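PDB 1H7E: 3-deoxy-manno-octulosonate cytidylyltransferase from Escherichia coli, which catalyses the transfer of CMP from CTP to the eight-carbon sugar KDO, giving CMP-KDO and diphosphate. Local coordinates for residues 4-9 and 78-83; 34-39 and 235-240; 142-147 and 168-173; 187-192 and 208-213. All coordinates share one frame; numbering follows the deposited sequence.

Contacts 1 and 3 are mostly buried, contact 2 is partly buried and contact 4 lies at the surface. Contacts 1, 3 and 4 each reach the seven-stranded mixed sheet: contact 1 through strand 3-8, contact 3 through strand 169-179 and contact 4 through strand 212-216, outermost within this chain. Contact 2 joins two helices instead, yet helix 29-38 packs on strand 3-8, where I5 CD1 lies 3.8 Å from A37 O. The buried contact 1 is purely apolar packing, and contact 4 a smaller hydrocarbon patch. Contact 3 combines one backbone bond with bridging waters, whereas contact 2 relies on a long salt bridge and a methionine sulfur. Contacts 3 and 4 adjoin through R147 and R213.

Contact 1 of 4, residues 4-9 and 78-83; sequences VIVIPA and DRLVEV
The R79 guanidinium, the flat group on the helix side, lies over no face of the puckered P8 ring. Only the methylene R79 CD approaches that ring, 4.4 Å from P8 CB, while R79 CZ is 6.2 Å from P8 CB. The arginine chain runs out extended as far as CD and then kinks (chi3 -90°), which turns the guanidinium away from the proline. There NE makes a weak hydrogen bond to T69 OG1 and NH1 comes close to R10 NH1.

The larger share of the packing falls to V6. The methyl L80 CD1 meets the whole isopropyl group, 3.7 Å from V6 CB, 4.0 Å from V6 CG1 and 3.8 Å from V6 CG2. V6 CG2 also reaches V83 CG1 at 4.0 Å, so this methyl wedges between two helical residues.

Strand 3-8 is an inner parallel strand of the Rossmann-like sheet of this GT-A clan enzyme. Helix 76-86 belongs to the beta-alpha-beta crossover from strand 65-68 to strand 91-94 and runs back over the sheet, its local axis 9.8 Å from that of the strand at 133°. V6 and V83 share A49 of the neighbouring strand 45-50 as a further partner, and L80 and P8 both touch N94. I5 and I7 pack on helix 29-38 at the other face of the sheet. Beyond P8 the chain enters a loop containing R10, consistent with the N-terminal nucleotide-binding loop of this family.

Contact 2 of 4, residues 34-39 and 235-240; sequences YERALQ and ALMAQE
R36 NH2 makes the closest approach of helix 29-38 to both E240 and M237 of helix 227-243. Its bond to E240 OE1 is a weak hydrogen bond within a salt bridge, 3.4 Å long with an N-H...O angle of 142°. The second carboxylate oxygen, E240 OE2, lies at the edge of the guanidinium and in its plane, but 4.0 Å from R36 NH2. The two flat groups are turned 75° against each other, so the carboxylate does not present both oxygens squarely, as a two-pronged pair would. M237 SD is the other neighbour, 3.7 Å from R36 NH2 and oblique to the guanidinium.

The backbones stand well apart, with R36 CA 12.4 Å from M237 CA, and the long side chains span that distance. E240 stretches out extended beyond its CG, heading against the incoming arginine. M237 instead bends at chi2, which brings SD beside the guanidinium, and the further bend at chi3 turns only CE; its chain slides past that of R36.

One layer further out, R36 NH1 donates to the backbone oxygen of I102, the stronger polar partner of this side chain. M237 rests on P100 and E240 on M101, both in the same loop region as I102. The arginine therefore ties the C-terminal helix 227-243 and this loop to helix 29-38.

With one long, bent bond and a poorly ordered E240, the ion pair is probably loose and adaptable; the positive charge is probably steadied more by the I102 carbonyl than by the long bond to the glutamate.

Contact 3 of 4, residues 142-147 and 168-173; sequences VVVNTR and RYLKHV
V142 N donates to L170 O over 3.2 Å, with an N-H...O angle of 153° and the donor tilted from the carbonyl plane, and between the two segments this is the single direct backbone bond. H172 pairs with V140 two residues earlier, and the 115° between the local strand axes is consistent with the strands diverging from V142 on. Water 1 takes the place of a return bond, 2.8 Å from V142 O and accepting from L170 N at 2.9 Å. Water 2 lies 2.8 Å from R168 O and makes at most a weak bond to V142 O.

V142 CG1 stands between the backbone N and carbonyl carbon (chi1 58°), a placement that sets it against L170 CB at 3.9 Å. L170 CB in turn lies 3.6 Å from V142 O, beside the hydrated carbonyl. V144 CG2 adds a looser touch to L170 CD1 at 4.4 Å. H172 brings mainly its backbone near V142; its ring turns elsewhere, bonding to Y176 OH and L125 O and meeting F153 edge-to-face.

Strand 141-144 pairs with 150-154 as a small hairpin beside the main sheet, and the turn following it, at T146, bonds to N207 of the second subunit. The waters bridge the gap where the strands part, so that the L170 amide and probably the V142 carbonyl keep polar partners.

Contact 4 of 4, residues 187-192 and 208-213; sequences SQLPES and AGINIR
L189 has its CG anti to the carbonyl carbon (chi1 -58°) and CD1 extended beyond it (chi2 179°), a shape that points the isobutyl fork at the segment 208-213. I210 also sets CG1 anti to its carbonyl carbon (chi1 -67°), and the extended second torsion carries CD1 out to meet the leucine. The two prongs of the fork then divide their work. L189 CD2 lies 3.7 Å from A208 CB, and L189 CD1 lies 4.0 Å from I210 CD1, where the two side chains cross at a slant. The backbones stay separate, L189 CA being 7.2 Å from A208 CA, and no hydrogen bond passes between the segments.

The contact closes a small helical excursion of the chain. Segment 187-192 is the loop between helices 180-185 and 193-198, and S192 is the N-cap of the latter, its OG accepting from E195 N. The other segment follows helix 203-207, which ends in a Schellman motif at G209. The positive phi of this glycine turns the chain between A208 and I210, yet both their side chains still face the same leucine. After I210 the chain enters strand 212-216, an outermost strand of the main sheet in this subunit.

Residues beyond the segments add to the packing: L189 rests on the R204 side chain of helix 203-207, while I210 packs on L205 of that helix, on P121 of a loop and on V122 of strand 122-129. Further along, R213 forms salt bridges to D149 and D117, and N211 ND2 donates to D149 OD1.

Contact 1 of 4, residues 4-9 and 78-83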
loop_
_atom_site.group_PDB
_atom_site.type_symbol
_atom_site.label_atom_id
_atom_site.label_comp_id
_atom_site.label_asym_id
_atom_site.label_seq_id
_atom_site.Cartn_x
_atom_site.Cartn_y
_atom_site.Cartn_z
ATOM N N VAL A 4 -16.127 -1.018 24.000
ATOM C CA VAL A 4 -15.454 -1.739 25.074
ATOM C C VAL A 4 -13.979 -1.931 24.719
ATOM O O VAL A 4 -13.597 -1.941 23.545
ATOM C CB VAL A 4 -16.092 -3.128 25.392
ATOM C CG1 VAL A 4 -17.606 -2.974 25.661
ATOM C CG2 VAL A 4 -15.824 -4.113 24.287
ATOM N N ILE A 5 -13.141 -2.006 25.732
ATOM C CA ILE A 5 -11.721 -2.229 25.515
ATOM C C ILE A 5 -11.413 -3.653 25.920
ATOM O O ILE A 5 -11.826 -4.097 26.989
ATOM C CB ILE A 5 -10.844 -1.278 26.346
ATOM C CG1 ILE A 5 -10.928 0.132 25.773
ATOM C CG2 ILE A 5 -9.405 -1.792 26.407
ATOM C CD1 ILE A 5 -10.245 1.167 26.630
ATOM N N VAL A 6 -10.734 -4.387 25.039
ATOM C CA VAL A 6 -10.346 -5.763 25.319
ATOM C C VAL A 6 -8.824 -5.816 25.325
ATOM O O VAL A 6 -8.170 -5.328 24.395
ATOM C CB VAL A 6 -10.904 -6.764 24.267
ATOM C CG1 VAL A 6 -10.412 -8.166 24.570
ATOM C CG2 VAL A 6 -12.414 -6.737 24.267
ATOM N N ILE A 7 -8.258 -6.368 26.388
ATOM C CA ILE A 7 -6.819 -6.477 26.530
ATOM C C ILE A 7 -6.412 -7.947 26.503
ATOM O O ILE A 7 -6.686 -8.684 27.448
ATOM C CB ILE A 7 -6.343 -5.882 27.878
ATOM C CG1 ILE A 7 -6.774 -4.420 28.011
ATOM C CG2 ILE A 7 -4.814 -6.004 28.012
ATOM C CD1 ILE A 7 -6.701 -3.916 29.441
ATOM N N PRO A 8 -5.829 -8.418 25.383
ATOM C CA PRO A 8 -5.386 -9.816 25.259
ATOM C C PRO A 8 -4.184 -9.972 26.184
ATOM O O PRO A 8 -3.242 -9.178 26.118
ATOM C CB PRO A 8 -4.920 -9.906 23.799
ATOM C CG PRO A 8 -5.697 -8.857 23.113
ATOM C CD PRO A 8 -5.664 -7.712 24.101
ATOM N N ALA A 9 -4.201 -10.974 27.050
ATOM C CA ALA A 9 -3.096 -11.155 27.978
ATOM C C ALA A 9 -2.754 -12.616 28.170
ATOM O O ALA A 9 -3.247 -13.256 29.099
ATOM C CB ALA A 9 -3.425 -10.508 29.325
ATOM N N ASP A 78 -8.471 -13.503 16.226
ATOM C CA ASP A 78 -9.396 -14.622 16.411
ATOM C C ASP A 78 -9.861 -14.634 17.869
ATOM O O ASP A 78 -11.013 -14.964 18.146
ATOM C CB ASP A 78 -8.740 -15.970 16.110
ATOM C CG ASP A 78 -8.539 -16.220 14.623
ATOM O OD1 ASP A 78 -9.416 -15.872 13.801
ATOM O OD2 ASP A 78 -7.492 -16.799 14.289
ATOM N N ARG A 79 -8.956 -14.303 18.795
ATOM C CA ARG A 79 -9.287 -14.258 20.217
ATOM C C ARG A 79 -10.347 -13.186 20.490
ATOM O O ARG A 79 -11.257 -13.393 21.294
ATOM C CB ARG A 79 -8.035 -14.010 21.047
ATOM C CG ARG A 79 -8.291 -13.758 22.532
ATOM C CD ARG A 79 -6.976 -13.746 23.350
ATOM N NE ARG A 79 -6.615 -15.080 23.842
ATOM C CZ ARG A 79 -5.903 -15.982 23.169
ATOM N NH1 ARG A 79 -5.433 -15.714 21.956
ATOM N NH2 ARG A 79 -5.746 -17.198 23.668
ATOM N N LEU A 80 -10.250 -12.054 19.792
ATOM C CA LEU A 80 -11.221 -10.963 19.935
ATOM C C LEU A 80 -12.596 -11.369 19.361
ATOM O O LEU A 80 -13.624 -10.898 19.841
ATOM C CB LEU A 80 -10.702 -9.681 19.247
ATOM C CG LEU A 80 -11.484 -8.368 19.358
ATOM C CD1 LEU A 80 -11.569 -7.920 20.796
ATOM C CD2 LEU A 80 -10.789 -7.302 18.544
ATOM N N VAL A 81 -12.613 -12.215 18.327
ATOM C CA VAL A 81 -13.869 -12.684 17.720
ATOM C C VAL A 81 -14.647 -13.535 18.744
ATOM O O VAL A 81 -15.871 -13.398 18.896
ATOM C CB VAL A 81 -13.603 -13.484 16.397
ATOM C CG1 VAL A 81 -14.852 -14.220 15.931
ATOM C CG2 VAL A 81 -13.160 -12.520 15.292
ATOM N N GLU A 82 -13.925 -14.374 19.477
ATOM C CA GLU A 82 -14.557 -15.185 20.502
ATOM C C GLU A 82 -15.141 -14.282 21.597
ATOM O O GLU A 82 -16.245 -14.535 22.075
ATOM C CB GLU A 82 -13.583 -16.173 21.128
ATOM C CG GLU A 82 -14.267 -17.057 22.160
ATOM C CD GLU A 82 -13.319 -17.930 22.957
ATOM O OE1 GLU A 82 -12.097 -17.921 22.689
ATOM O OE2 GLU A 82 -13.802 -18.642 23.868
ATOM N N VAL A 83 -14.403 -13.248 22.002
ATOM C CA VAL A 83 -14.891 -12.333 23.029
ATOM C C VAL A 83 -16.132 -11.592 22.540
ATOM O O VAL A 83 -17.080 -11.368 23.301
ATOM C CB VAL A 83 -13.804 -11.282 23.442
ATOM C CG1 VAL A 83 -14.417 -10.210 24.357
ATOM C CG2 VAL A 83 -12.648 -11.977 24.144
#

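Contact 2 of 4, residues 34-39 and 235-240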
loop_
_atom_site.group_PDB
_atom_site.type_symbol
_atom_site.label_atom_id
_atom_site.label_comp_id
_atom_site.label_asym_id
_atom_site.label_seq_id
_atom_site.Cartn_x
_atom_site.Cartn_y
_atom_site.Cartn_z
ATOM N N TYR A 34 -4.591 -2.127 32.542
ATOM C CA TYR A 34 -5.989 -2.090 32.951
ATOM C C TYR A 34 -6.322 -0.725 33.539
ATOM O O TYR A 34 -7.323 -0.113 33.162
ATOM C CB TYR A 34 -6.285 -3.209 33.975
ATOM C CG TYR A 34 -7.772 -3.514 34.140
ATOM C CD1 TYR A 34 -8.582 -2.741 34.976
ATOM C CD2 TYR A 34 -8.372 -4.543 33.417
ATOM C CE1 TYR A 34 -9.958 -2.981 35.077
ATOM C CE2 TYR A 34 -9.743 -4.791 33.516
ATOM C CZ TYR A 34 -10.525 -4.006 34.341
ATOM O OH TYR A 34 -11.877 -4.248 34.390
ATOM N N GLU A 35 -5.471 -0.246 34.447
ATOM C CA GLU A 35 -5.690 1.054 35.079
ATOM C C GLU A 35 -5.705 2.202 34.075
ATOM O O GLU A 35 -6.528 3.106 34.193
ATOM C CB GLU A 35 -4.665 1.306 36.178
ATOM C CG GLU A 35 -4.759 0.310 37.326
ATOM C CD GLU A 35 -3.858 0.666 38.496
ATOM O OE1 GLU A 35 -3.282 1.772 38.502
ATOM O OE2 GLU A 35 -3.733 -0.155 39.423
ATOM N N ARG A 36 -4.821 2.173 33.075
ATOM C CA ARG A 36 -4.840 3.234 32.054
ATOM C C ARG A 36 -6.074 3.130 31.167
ATOM O O ARG A 36 -6.667 4.140 30.809
ATOM C CB ARG A 36 -3.561 3.228 31.223
ATOM C CG ARG A 36 -2.458 3.971 31.921
ATOM C CD ARG A 36 -1.146 3.320 31.708
ATOM N NE ARG A 36 -0.127 3.908 32.570
ATOM C CZ ARG A 36 0.646 4.942 32.242
ATOM N NH1 ARG A 36 0.539 5.532 31.055
ATOM N NH2 ARG A 36 1.553 5.370 33.108
ATOM N N ALA A 37 -6.496 1.901 30.866
ATOM C CA ALA A 37 -7.689 1.667 30.046
ATOM C C ALA A 37 -8.936 2.257 30.714
ATOM O O ALA A 37 -9.820 2.799 30.034
ATOM C CB ALA A 37 -7.867 0.168 29.801
ATOM N N LEU A 38 -8.983 2.193 32.050
ATOM C CA LEU A 38 -10.119 2.736 32.795
ATOM C C LEU A 38 -10.243 4.243 32.677
ATOM O O LEU A 38 -11.331 4.781 32.863
ATOM C CB LEU A 38 -10.037 2.360 34.275
ATOM C CG LEU A 38 -10.419 0.926 34.578
ATOM C CD1 LEU A 38 -10.098 0.602 36.022
ATOM C CD2 LEU A 38 -11.883 0.746 34.279
ATOM N N GLN A 39 -9.130 4.913 32.364
ATOM C CA GLN A 39 -9.097 6.362 32.226
ATOM C C GLN A 39 -9.575 6.864 30.869
ATOM O O GLN A 39 -9.634 8.067 30.645
ATOM C CB GLN A 39 -7.686 6.879 32.492
ATOM C CG GLN A 39 -7.128 6.509 33.865
ATOM C CD GLN A 39 -5.666 6.929 34.045
ATOM O OE1 GLN A 39 -5.224 7.916 33.459
ATOM N NE2 GLN A 39 -4.912 6.176 34.851
ATOM N N ALA A 235 12.106 2.630 35.192
ATOM C CA ALA A 235 12.653 3.946 35.520
ATOM C C ALA A 235 11.709 5.070 35.066
ATOM O O ALA A 235 11.459 6.030 35.810
ATOM C CB ALA A 235 14.035 4.116 34.876
ATOM N N LEU A 236 11.170 4.915 33.854
ATOM C CA LEU A 236 10.259 5.884 33.239
ATOM C C LEU A 236 8.909 5.988 33.955
ATOM O O LEU A 236 8.351 7.085 34.091
ATOM C CB LEU A 236 10.055 5.518 31.761
ATOM C CG LEU A 236 10.449 6.503 30.648
ATOM C CD1 LEU A 236 11.558 7.462 31.094
ATOM C CD2 LEU A 236 10.867 5.711 29.415
ATOM N N MET A 237 8.398 4.844 34.413
ATOM C CA MET A 237 7.121 4.785 35.124
ATOM C C MET A 237 7.274 5.357 36.534
ATOM O O MET A 237 6.334 5.958 37.058
ATOM C CB MET A 237 6.612 3.343 35.209
ATOM C CG MET A 237 5.103 3.213 35.395
ATOM S SD MET A 237 4.253 2.933 33.826
ATOM C CE MET A 237 4.464 1.190 33.656
ATOM N N ALA A 238 8.452 5.147 37.136
ATOM C CA ALA A 238 8.782 5.641 38.483
ATOM C C ALA A 238 9.031 7.152 38.479
ATOM O O ALA A 238 8.678 7.854 39.430
ATOM C CB ALA A 238 10.006 4.914 39.033
ATOM N N GLN A 239 9.666 7.636 37.413
ATOM C CA GLN A 239 9.954 9.056 37.239
ATOM C C GLN A 239 8.624 9.797 37.030
ATOM O O GLN A 239 8.494 10.973 37.380
ATOM C CB GLN A 239 10.888 9.240 36.028
ATOM C CG GLN A 239 11.365 10.669 35.744
ATOM C CD GLN A 239 10.458 11.436 34.794
ATOM O OE1 GLN A 239 10.037 10.916 33.752
ATOM N NE2 GLN A 239 10.159 12.685 35.144
ATOM N N GLU A 240 7.638 9.077 36.485
ATOM C CA GLU A 240 6.304 9.615 36.219
ATOM C C GLU A 240 5.450 9.753 37.489
ATOM O O GLU A 240 4.652 10.690 37.596
ATOM C CB GLU A 240 5.584 8.750 35.182
ATOM C CG GLU A 240 4.331 9.392 34.606
ATOM C CD GLU A 240 3.729 8.597 33.459
ATOM O OE1 GLU A 240 2.486 8.582 33.340
ATOM O OE2 GLU A 240 4.493 7.994 32.668
#

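Contact 3 of 4, residues 142-147 and 168-173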
loop_
_atom_site.group_PDB
_atom_site.type_symbol
_atom_site.label_atom_id
_atom_site.label_comp_id
_atom_site.label_asym_id
_atom_site.label_seq_id
_atom_site.Cartn_x
_atom_site.Cartn_y
_atom_site.Cartn_z
ATOM N N VAL A 142 3.852 2.188 7.676
ATOM C CA VAL A 142 2.596 2.345 6.995
ATOM C C VAL A 142 2.684 3.612 6.128
ATOM O O VAL A 142 3.374 4.565 6.479
ATOM C CB VAL A 142 1.384 2.423 7.996
ATOM C CG1 VAL A 142 1.561 3.578 8.997
ATOM C CG2 VAL A 142 0.062 2.566 7.232
ATOM N N VAL A 143 2.032 3.581 4.969
ATOM C CA VAL A 143 1.949 4.725 4.073
ATOM C C VAL A 143 0.451 4.997 3.949
ATOM O O VAL A 143 -0.316 4.050 3.759
ATOM C CB VAL A 143 2.544 4.407 2.684
ATOM C CG1 VAL A 143 2.253 5.573 1.725
ATOM C CG2 VAL A 143 4.047 4.222 2.815
ATOM N N VAL A 144 0.046 6.266 4.022
ATOM C CA VAL A 144 -1.369 6.640 3.971
ATOM C C VAL A 144 -1.701 7.632 2.872
ATOM O O VAL A 144 -0.813 8.297 2.361
ATOM C CB VAL A 144 -1.832 7.258 5.346
ATOM C CG1 VAL A 144 -1.515 6.303 6.521
ATOM C CG2 VAL A 144 -1.158 8.605 5.574
ATOM N N ASN A 145 -2.975 7.708 2.502
ATOM C CA ASN A 145 -3.463 8.645 1.476
ATOM C C ASN A 145 -3.954 9.957 2.137
ATOM O O ASN A 145 -3.754 10.123 3.347
ATOM C CB ASN A 145 -4.536 7.987 0.563
ATOM C CG ASN A 145 -5.858 7.687 1.273
ATOM O OD1 ASN A 145 -6.101 8.107 2.398
ATOM N ND2 ASN A 145 -6.709 6.930 0.604
ATOM N N THR A 146 -4.551 10.895 1.377
ATOM C CA THR A 146 -5.017 12.173 1.971
ATOM C C THR A 146 -6.083 12.064 3.067
ATOM O O THR A 146 -6.194 12.952 3.910
ATOM C CB THR A 146 -5.516 13.226 0.926
ATOM O OG1 THR A 146 -6.522 12.658 0.068
ATOM C CG2 THR A 146 -4.373 13.734 0.106
ATOM N N ARG A 147 -6.854 10.981 3.052
ATOM C CA ARG A 147 -7.890 10.748 4.057
ATOM C C ARG A 147 -7.308 9.995 5.257
ATOM O O ARG A 147 -8.019 9.661 6.206
ATOM C CB ARG A 147 -9.029 9.925 3.457
ATOM C CG ARG A 147 -9.886 10.666 2.458
ATOM C CD ARG A 147 -11.145 9.876 2.120
ATOM N NE ARG A 147 -10.893 8.741 1.230
ATOM C CZ ARG A 147 -10.754 8.830 -0.096
ATOM N NH1 ARG A 147 -10.832 10.002 -0.717
ATOM N NH2 ARG A 147 -10.574 7.730 -0.812
ATOM N N ARG A 168 9.226 10.596 4.469
ATOM C CA ARG A 168 8.769 10.753 5.846
ATOM C C ARG A 168 8.186 9.371 6.210
ATOM O O ARG A 168 7.426 8.787 5.431
ATOM C CB ARG A 168 7.712 11.852 5.931
ATOM C CG ARG A 168 7.312 12.190 7.349
ATOM C CD ARG A 168 6.390 13.408 7.409
ATOM N NE ARG A 168 6.005 13.684 8.794
ATOM C CZ ARG A 168 4.901 13.227 9.389
ATOM N NH1 ARG A 168 4.029 12.469 8.731
ATOM N NH2 ARG A 168 4.687 13.502 10.669
ATOM N N TYR A 169 8.659 8.806 7.314
ATOM C CA TYR A 169 8.243 7.485 7.760
ATOM C C TYR A 169 7.273 7.505 8.934
ATOM O O TYR A 169 7.349 8.384 9.801
ATOM C CB TYR A 169 9.474 6.645 8.132
ATOM C CG TYR A 169 10.336 6.354 6.929
ATOM C CD1 TYR A 169 9.994 5.323 6.062
ATOM C CD2 TYR A 169 11.414 7.187 6.590
ATOM C CE1 TYR A 169 10.687 5.121 4.872
ATOM C CE2 TYR A 169 12.119 6.996 5.396
ATOM C CZ TYR A 169 11.743 5.960 4.547
ATOM O OH TYR A 169 12.398 5.739 3.363
ATOM N N LEU A 170 6.347 6.544 8.915
ATOM C CA LEU A 170 5.349 6.376 9.974
ATOM C C LEU A 170 5.425 4.964 10.499
ATOM O O LEU A 170 5.412 4.014 9.730
ATOM C CB LEU A 170 3.928 6.610 9.449
ATOM C CG LEU A 170 3.559 8.023 9.015
ATOM C CD1 LEU A 170 2.224 8.027 8.268
ATOM C CD2 LEU A 170 3.525 8.952 10.239
ATOM N N LYS A 171 5.558 4.836 11.810
ATOM C CA LYS A 171 5.570 3.541 12.448
ATOM C C LYS A 171 4.118 3.204 12.870
ATOM O O LYS A 171 3.402 4.043 13.440
ATOM C CB LYS A 171 6.441 3.571 13.693
ATOM C CG LYS A 171 6.332 2.312 14.538
ATOM C CD LYS A 171 7.180 2.430 15.792
ATOM C CE LYS A 171 7.163 1.133 16.566
ATOM N NZ LYS A 171 8.252 1.108 17.579
ATOM N N HIS A 172 3.709 1.966 12.604
ATOM C CA HIS A 172 2.382 1.501 12.971
ATOM C C HIS A 172 2.395 1.114 14.462
ATOM O O HIS A 172 3.311 0.417 14.919
ATOM C CB HIS A 172 2.013 0.297 12.107
ATOM C CG HIS A 172 0.742 -0.382 12.519
ATOM N ND1 HIS A 172 -0.413 0.309 12.823
ATOM C CD2 HIS A 172 0.457 -1.692 12.704
ATOM C CE1 HIS A 172 -1.355 -0.547 13.179
ATOM N NE2 HIS A 172 -0.854 -1.767 13.114
ATOM N N VAL A 173 1.418 1.635 15.213
ATOM C CA VAL A 173 1.244 1.346 16.652
ATOM C C VAL A 173 0.074 0.355 16.705
ATOM O O VAL A 173 -1.051 0.711 16.349
ATOM C CB VAL A 173 0.883 2.643 17.457
ATOM C CG1 VAL A 173 0.594 2.292 18.928
ATOM C CG2 VAL A 173 2.041 3.649 17.378
HETATM O O HOH W 1 6.098 5.078 6.375
HETATM O O HOH W 2 4.945 7.429 5.396
#

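Contact 4 of 4, residues 187-192 and 208-213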
loop_
_atom_site.group_PDB
_atom_site.type_symbol
_atom_site.label_atom_id
_atom_site.label_comp_id
_atom_site.label_asym_id
_atom_site.label_seq_id
_atom_site.Cartn_x
_atom_site.Cartn_y
_atom_site.Cartn_z
ATOM N N SER A 187 -13.900 -14.447 10.476
ATOM C CA SER A 187 -13.465 -15.839 10.299
ATOM C C SER A 187 -13.655 -16.422 8.899
ATOM O O SER A 187 -13.130 -17.483 8.606
ATOM C CB SER A 187 -14.128 -16.750 11.348
ATOM O OG SER A 187 -15.504 -16.942 11.059
ATOM N N GLN A 188 -14.433 -15.744 8.058
ATOM C CA GLN A 188 -14.661 -16.178 6.685
ATOM C C GLN A 188 -13.595 -15.631 5.698
ATOM O O GLN A 188 -13.565 -16.040 4.538
ATOM C CB GLN A 188 -16.058 -15.746 6.203
ATOM C CG GLN A 188 -17.237 -16.325 7.015
ATOM C CD GLN A 188 -17.120 -17.830 7.282
ATOM O OE1 GLN A 188 -16.748 -18.611 6.401
ATOM N NE2 GLN A 188 -17.437 -18.238 8.510
ATOM N N LEU A 189 -12.762 -14.684 6.136
ATOM C CA LEU A 189 -11.731 -14.107 5.269
ATOM C C LEU A 189 -10.562 -15.069 5.094
ATOM O O LEU A 189 -10.072 -15.684 6.050
ATOM C CB LEU A 189 -11.193 -12.803 5.847
ATOM C CG LEU A 189 -12.189 -11.683 6.101
ATOM C CD1 LEU A 189 -11.478 -10.486 6.693
ATOM C CD2 LEU A 189 -12.875 -11.343 4.810
ATOM N N PRO A 190 -10.117 -15.250 3.852
ATOM C CA PRO A 190 -8.984 -16.170 3.707
ATOM C C PRO A 190 -7.673 -15.425 4.001
ATOM O O PRO A 190 -7.635 -14.189 3.952
ATOM C CB PRO A 190 -9.073 -16.577 2.230
ATOM C CG PRO A 190 -9.630 -15.305 1.559
ATOM C CD PRO A 190 -10.666 -14.813 2.550
ATOM N N GLU A 191 -6.638 -16.166 4.394
ATOM C CA GLU A 191 -5.312 -15.586 4.610
ATOM C C GLU A 191 -4.823 -15.107 3.215
ATOM O O GLU A 191 -5.164 -15.699 2.194
ATOM C CB GLU A 191 -4.346 -16.648 5.136
ATOM C CG GLU A 191 -4.691 -17.175 6.505
ATOM C CD GLU A 191 -3.645 -18.132 7.030
ATOM O OE1 GLU A 191 -2.434 -17.830 6.914
ATOM O OE2 GLU A 191 -4.036 -19.189 7.562
ATOM N N SER A 192 -4.089 -14.007 3.172
ATOM C CA SER A 192 -3.607 -13.493 1.899
ATOM C C SER A 192 -2.120 -13.767 1.757
ATOM O O SER A 192 -1.422 -14.021 2.751
ATOM C CB SER A 192 -3.867 -11.990 1.798
ATOM O OG SER A 192 -3.038 -11.243 2.682
ATOM N N ALA A 208 -9.142 -8.137 1.559
ATOM C CA ALA A 208 -10.590 -8.179 1.359
ATOM C C ALA A 208 -11.211 -6.811 1.067
ATOM O O ALA A 208 -12.428 -6.688 0.984
ATOM C CB ALA A 208 -11.253 -8.812 2.584
ATOM N N GLY A 209 -10.381 -5.781 0.955
ATOM C CA GLY A 209 -10.897 -4.455 0.646
ATOM C C GLY A 209 -11.501 -3.709 1.825
ATOM O O GLY A 209 -12.285 -2.775 1.638
ATOM N N ILE A 210 -11.160 -4.120 3.042
ATOM C CA ILE A 210 -11.679 -3.459 4.233
ATOM C C ILE A 210 -10.727 -2.304 4.563
ATOM O O ILE A 210 -9.532 -2.500 4.775
ATOM C CB ILE A 210 -11.772 -4.440 5.409
ATOM C CG1 ILE A 210 -12.843 -5.495 5.110
ATOM C CG2 ILE A 210 -12.080 -3.686 6.714
ATOM C CD1 ILE A 210 -12.694 -6.755 5.933
ATOM N N ASN A 211 -11.274 -1.098 4.588
ATOM C CA ASN A 211 -10.488 0.091 4.856
ATOM C C ASN A 211 -10.013 0.236 6.292
ATOM O O ASN A 211 -10.762 -0.001 7.236
ATOM C CB ASN A 211 -11.276 1.340 4.460
ATOM C CG ASN A 211 -10.462 2.607 4.614
ATOM O OD1 ASN A 211 -9.360 2.708 4.077
ATOM N ND2 ASN A 211 -10.985 3.567 5.384
ATOM N N ILE A 212 -8.751 0.623 6.449
ATOM C CA ILE A 212 -8.186 0.825 7.770
ATOM C C ILE A 212 -7.670 2.263 7.815
ATOM O O ILE A 212 -6.762 2.615 7.052
ATOM C CB ILE A 212 -7.021 -0.138 8.048
ATOM C CG1 ILE A 212 -7.467 -1.598 7.929
ATOM C CG2 ILE A 212 -6.401 0.164 9.421
ATOM C CD1 ILE A 212 -6.283 -2.584 8.064
ATOM N N ARG A 213 -8.305 3.113 8.627
ATOM C CA ARG A 213 -7.856 4.491 8.757
ATOM C C ARG A 213 -6.809 4.530 9.857
ATOM O O ARG A 213 -6.993 3.955 10.922
ATOM C CB ARG A 213 -9.013 5.443 9.034
ATOM C CG ARG A 213 -8.570 6.909 9.051
ATOM C CD ARG A 213 -9.720 7.858 8.724
ATOM N NE ARG A 213 -10.260 7.601 7.388
ATOM C CZ ARG A 213 -11.545 7.665 7.059
ATOM N NH1 ARG A 213 -12.463 7.999 7.972
ATOM N NH2 ARG A 213 -11.919 7.341 5.822
#